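Pectate lyase (Bacillus, PDB 3VMV) probably cleaves polygalacturonate, the pectate backbone of plant cell walls, as a secreted pectate lyase of polysaccharide lyase family 1. Local coordinates at residues I105-H113 against Q318-N326. Residues are numbered along the deposited sequence; the frame is centred on the assembly and turned at random.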
loop_
_atom_site.group_PDB
_atom_site.type_symbol
_atom_site.label_atom_id
_atom_site.label_comp_id
_atom_site.label_asym_id
_atom_site.label_seq_id
_atom_site.Cartn_x
_atom_site.Cartn_y
_atom_site.Cartn_z
ATOM N N ILE A 105 11.184 -7.643 -1.618
ATOM C CA ILE A 105 10.079 -8.377 -1.020
ATOM C C ILE A 105 8.842 -8.268 -1.909
ATOM O O ILE A 105 8.501 -7.169 -2.359
ATOM C CB ILE A 105 9.710 -7.776 0.340
ATOM C CG1 ILE A 105 10.971 -7.508 1.199
ATOM C CG2 ILE A 105 8.706 -8.661 1.054
ATOM C CD1 ILE A 105 11.713 -8.772 1.688
ATOM N N ILE A 106 8.190 -9.390 -2.168
ATOM C CA ILE A 106 6.914 -9.418 -2.858
ATOM C C ILE A 106 5.828 -9.973 -1.921
ATOM O O ILE A 106 6.016 -11.021 -1.321
ATOM C CB ILE A 106 7.009 -10.302 -4.108
ATOM C CG1 ILE A 106 8.044 -9.703 -5.045
ATOM C CG2 ILE A 106 5.617 -10.437 -4.786
ATOM C CD1 ILE A 106 8.211 -10.492 -6.357
ATOM N N ILE A 107 4.711 -9.255 -1.780
ATOM C CA ILE A 107 3.501 -9.792 -1.127
ATOM C C ILE A 107 2.410 -9.785 -2.185
ATOM O O ILE A 107 2.075 -8.717 -2.740
ATOM C CB ILE A 107 3.112 -8.930 0.056
ATOM C CG1 ILE A 107 4.275 -8.823 1.040
ATOM C CG2 ILE A 107 1.818 -9.457 0.744
ATOM C CD1 ILE A 107 4.076 -7.888 2.161
ATOM N N GLN A 108 1.892 -10.963 -2.501
ATOM C CA GLN A 108 1.025 -11.095 -3.667
ATOM C C GLN A 108 -0.090 -12.079 -3.403
ATOM O O GLN A 108 0.104 -13.167 -2.790
ATOM C CB GLN A 108 1.902 -11.576 -4.806
ATOM C CG GLN A 108 1.191 -11.652 -6.139
ATOM C CD GLN A 108 2.162 -11.940 -7.264
ATOM O OE1 GLN A 108 2.255 -11.188 -8.267
ATOM N NE2 GLN A 108 2.869 -13.022 -7.129
ATOM N N ASN A 109 -1.266 -11.779 -3.949
ATOM C CA ASN A 109 -2.400 -12.703 -3.917
ATOM C C ASN A 109 -2.843 -13.165 -2.526
ATOM O O ASN A 109 -3.206 -14.336 -2.340
ATOM C CB ASN A 109 -2.135 -13.941 -4.795
ATOM C CG ASN A 109 -3.405 -14.688 -5.154
ATOM O OD1 ASN A 109 -4.428 -14.073 -5.509
ATOM N ND2 ASN A 109 -3.347 -16.023 -5.056
ATOM N N VAL A 110 -2.778 -12.260 -1.556
ATOM C CA VAL A 110 -3.358 -12.566 -0.236
ATOM C C VAL A 110 -4.471 -11.577 0.140
ATOM O O VAL A 110 -4.513 -10.440 -0.353
ATOM C CB VAL A 110 -2.253 -12.560 0.897
ATOM C CG1 VAL A 110 -1.204 -13.604 0.612
ATOM C CG2 VAL A 110 -1.621 -11.146 1.019
ATOM N N SER A 111 -5.355 -11.995 1.046
ATOM C CA SER A 111 -6.352 -11.099 1.602
ATOM C C SER A 111 -5.969 -10.854 3.040
ATOM O O SER A 111 -5.719 -11.823 3.758
ATOM C CB SER A 111 -7.734 -11.728 1.572
ATOM O OG SER A 111 -8.101 -12.018 0.218
ATOM N N ILE A 112 -5.899 -9.594 3.445
ATOM C CA ILE A 112 -5.502 -9.269 4.825
ATOM C C ILE A 112 -6.535 -8.317 5.345
ATOM O O ILE A 112 -6.762 -7.232 4.737
ATOM C CB ILE A 112 -4.109 -8.586 4.873
ATOM C CG1 ILE A 112 -3.066 -9.464 4.150
ATOM C CG2 ILE A 112 -3.713 -8.338 6.366
ATOM C CD1 ILE A 112 -1.643 -8.914 4.247
ATOM N N HIS A 113 -7.165 -8.655 6.469
ATOM C CA HIS A 113 -8.319 -7.879 6.844
ATOM C C HIS A 113 -8.628 -7.909 8.341
ATOM O O HIS A 113 -8.200 -8.769 9.080
ATOM C CB HIS A 113 -9.541 -8.371 6.037
ATOM C CG HIS A 113 -9.937 -9.784 6.363
ATOM N ND1 HIS A 113 -10.909 -10.087 7.297
ATOM C CD2 HIS A 113 -9.496 -10.975 5.887
ATOM C CE1 HIS A 113 -11.047 -11.400 7.384
ATOM N NE2 HIS A 113 -10.197 -11.966 6.542
ATOM N N GLN A 318 -11.975 -6.087 -13.476
ATOM C CA GLN A 318 -11.846 -7.482 -13.880
ATOM C C GLN A 318 -10.683 -8.189 -13.272
ATOM O O GLN A 318 -10.774 -9.432 -13.038
ATOM C CB GLN A 318 -11.766 -7.577 -15.399
ATOM C CG GLN A 318 -13.031 -7.012 -16.041
ATOM C CD GLN A 318 -12.917 -6.912 -17.537
ATOM O OE1 GLN A 318 -13.308 -5.906 -18.132
ATOM N NE2 GLN A 318 -12.395 -7.968 -18.164
ATOM N N HIS A 319 -9.594 -7.479 -13.010
ATOM C CA HIS A 319 -8.353 -8.186 -12.737
ATOM C C HIS A 319 -7.653 -7.813 -11.442
ATOM O O HIS A 319 -6.599 -8.406 -11.113
ATOM C CB HIS A 319 -7.370 -8.030 -13.892
ATOM C CG HIS A 319 -7.913 -8.482 -15.202
ATOM N ND1 HIS A 319 -8.199 -9.802 -15.481
ATOM C CD2 HIS A 319 -8.245 -7.776 -16.311
ATOM C CE1 HIS A 319 -8.666 -9.891 -16.715
ATOM N NE2 HIS A 319 -8.702 -8.678 -17.239
ATOM N N SER A 320 -8.217 -6.860 -10.699
ATOM C CA SER A 320 -7.648 -6.578 -9.376
ATOM C C SER A 320 -8.019 -7.655 -8.351
ATOM O O SER A 320 -8.981 -8.384 -8.507
ATOM C CB SER A 320 -8.028 -5.165 -8.902
ATOM O OG SER A 320 -9.423 -5.060 -8.669
ATOM N N GLY A 321 -7.237 -7.705 -7.280
ATOM C CA GLY A 321 -7.531 -8.586 -6.162
ATOM C C GLY A 321 -7.025 -10.013 -6.307
ATOM O O GLY A 321 -6.163 -10.320 -7.159
ATOM N N VAL A 322 -7.534 -10.877 -5.423
ATOM C CA VAL A 322 -7.029 -12.246 -5.297
ATOM C C VAL A 322 -7.695 -13.204 -6.266
ATOM O O VAL A 322 -8.778 -12.912 -6.806
ATOM C CB VAL A 322 -7.178 -12.769 -3.843
ATOM C CG1 VAL A 322 -6.371 -11.893 -2.894
ATOM C CG2 VAL A 322 -8.668 -12.844 -3.420
ATOM N N GLY A 323 -7.072 -14.373 -6.425
ATOM C CA GLY A 323 -7.589 -15.414 -7.299
ATOM C C GLY A 323 -7.398 -15.134 -8.780
ATOM O O GLY A 323 -8.042 -15.798 -9.607
ATOM N N VAL A 324 -6.563 -14.157 -9.129
ATOM C CA VAL A 324 -6.342 -13.773 -10.532
ATOM C C VAL A 324 -4.998 -14.304 -11.040
ATOM O O VAL A 324 -4.937 -14.926 -12.111
ATOM C CB VAL A 324 -6.404 -12.239 -10.698
ATOM C CG1 VAL A 324 -6.228 -11.873 -12.168
ATOM C CG2 VAL A 324 -7.760 -11.728 -10.189
ATOM N N ILE A 325 -3.937 -14.066 -10.271
ATOM C CA ILE A 325 -2.566 -14.372 -10.702
ATOM C C ILE A 325 -2.050 -15.745 -10.281
ATOM O O ILE A 325 -1.050 -16.212 -10.827
ATOM C CB ILE A 325 -1.538 -13.303 -10.218
ATOM C CG1 ILE A 325 -1.472 -13.230 -8.691
ATOM C CG2 ILE A 325 -1.861 -11.951 -10.786
ATOM C CD1 ILE A 325 -0.445 -14.161 -8.090
ATOM N N ASN A 326 -2.704 -16.405 -9.329
ATOM C CA ASN A 326 -2.091 -17.613 -8.762
ATOM C C ASN A 326 -3.039 -18.644 -8.165
ATOM O O ASN A 326 -3.016 -18.886 -6.956
ATOM C CB ASN A 326 -1.041 -17.227 -7.716
ATOM C CG ASN A 326 -0.189 -18.392 -7.304
ATOM O OD1 ASN A 326 -0.090 -18.715 -6.128
ATOM N ND2 ASN A 326 0.424 -19.055 -8.286
HETATM O O HOH W 1 -4.626 -12.545 -7.741
#
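The side chain of N109 lies against the loop that follows helix 309-319, its CB packed on the CD1 end of I325 and its OD1 beside V322 CA and G323 N. This is the right-handed parallel beta-helix of polysaccharide lyase family 1, and N109 sits at the turn between strands 105-108 and 111-113 of one coil, where the C-terminal tail packs against the outside of the solenoid. The case illustrates how one asparagine, itself at positive phi (57°), can organise two loops at once. The chi1 of -161° swings CG away from the backbone N, and the turn about chi2 then presents OD1 to the tail. G323 N donates to N109 OD1 over 2.8 Å, in the carbonyl plane and on a lone pair; the N-H...O angle is 150°. A water donates to the same OD1 and to G321 O, at 2.8 Å from the latter, while accepting from V324 N; OD1 is thus gripped twice, and the water links two backbone points of the tail's bend to N109. In the other direction ND2 bonds to G85 O and G87 O of the preceding coil, which fixes which way round the amide lies. Replacing N109 by an alanine would remove the amide, and is likely to leave G323 N without its acceptor, the water short of one partner and both glycine carbonyls without this donor. Apolar contacts flank this polar centre: I325 CD1 meets N109 CB at 3.7 Å and also touches Q108 CG, where the two side chains meet at a slant. V322, whose backbone N is bonded to E138 OE2, turns both methyls to the serine hydroxyl from one side, CG1 3.6 Å and CG2 3.8 Å from S111 OG, and CG1 also touches V110 O.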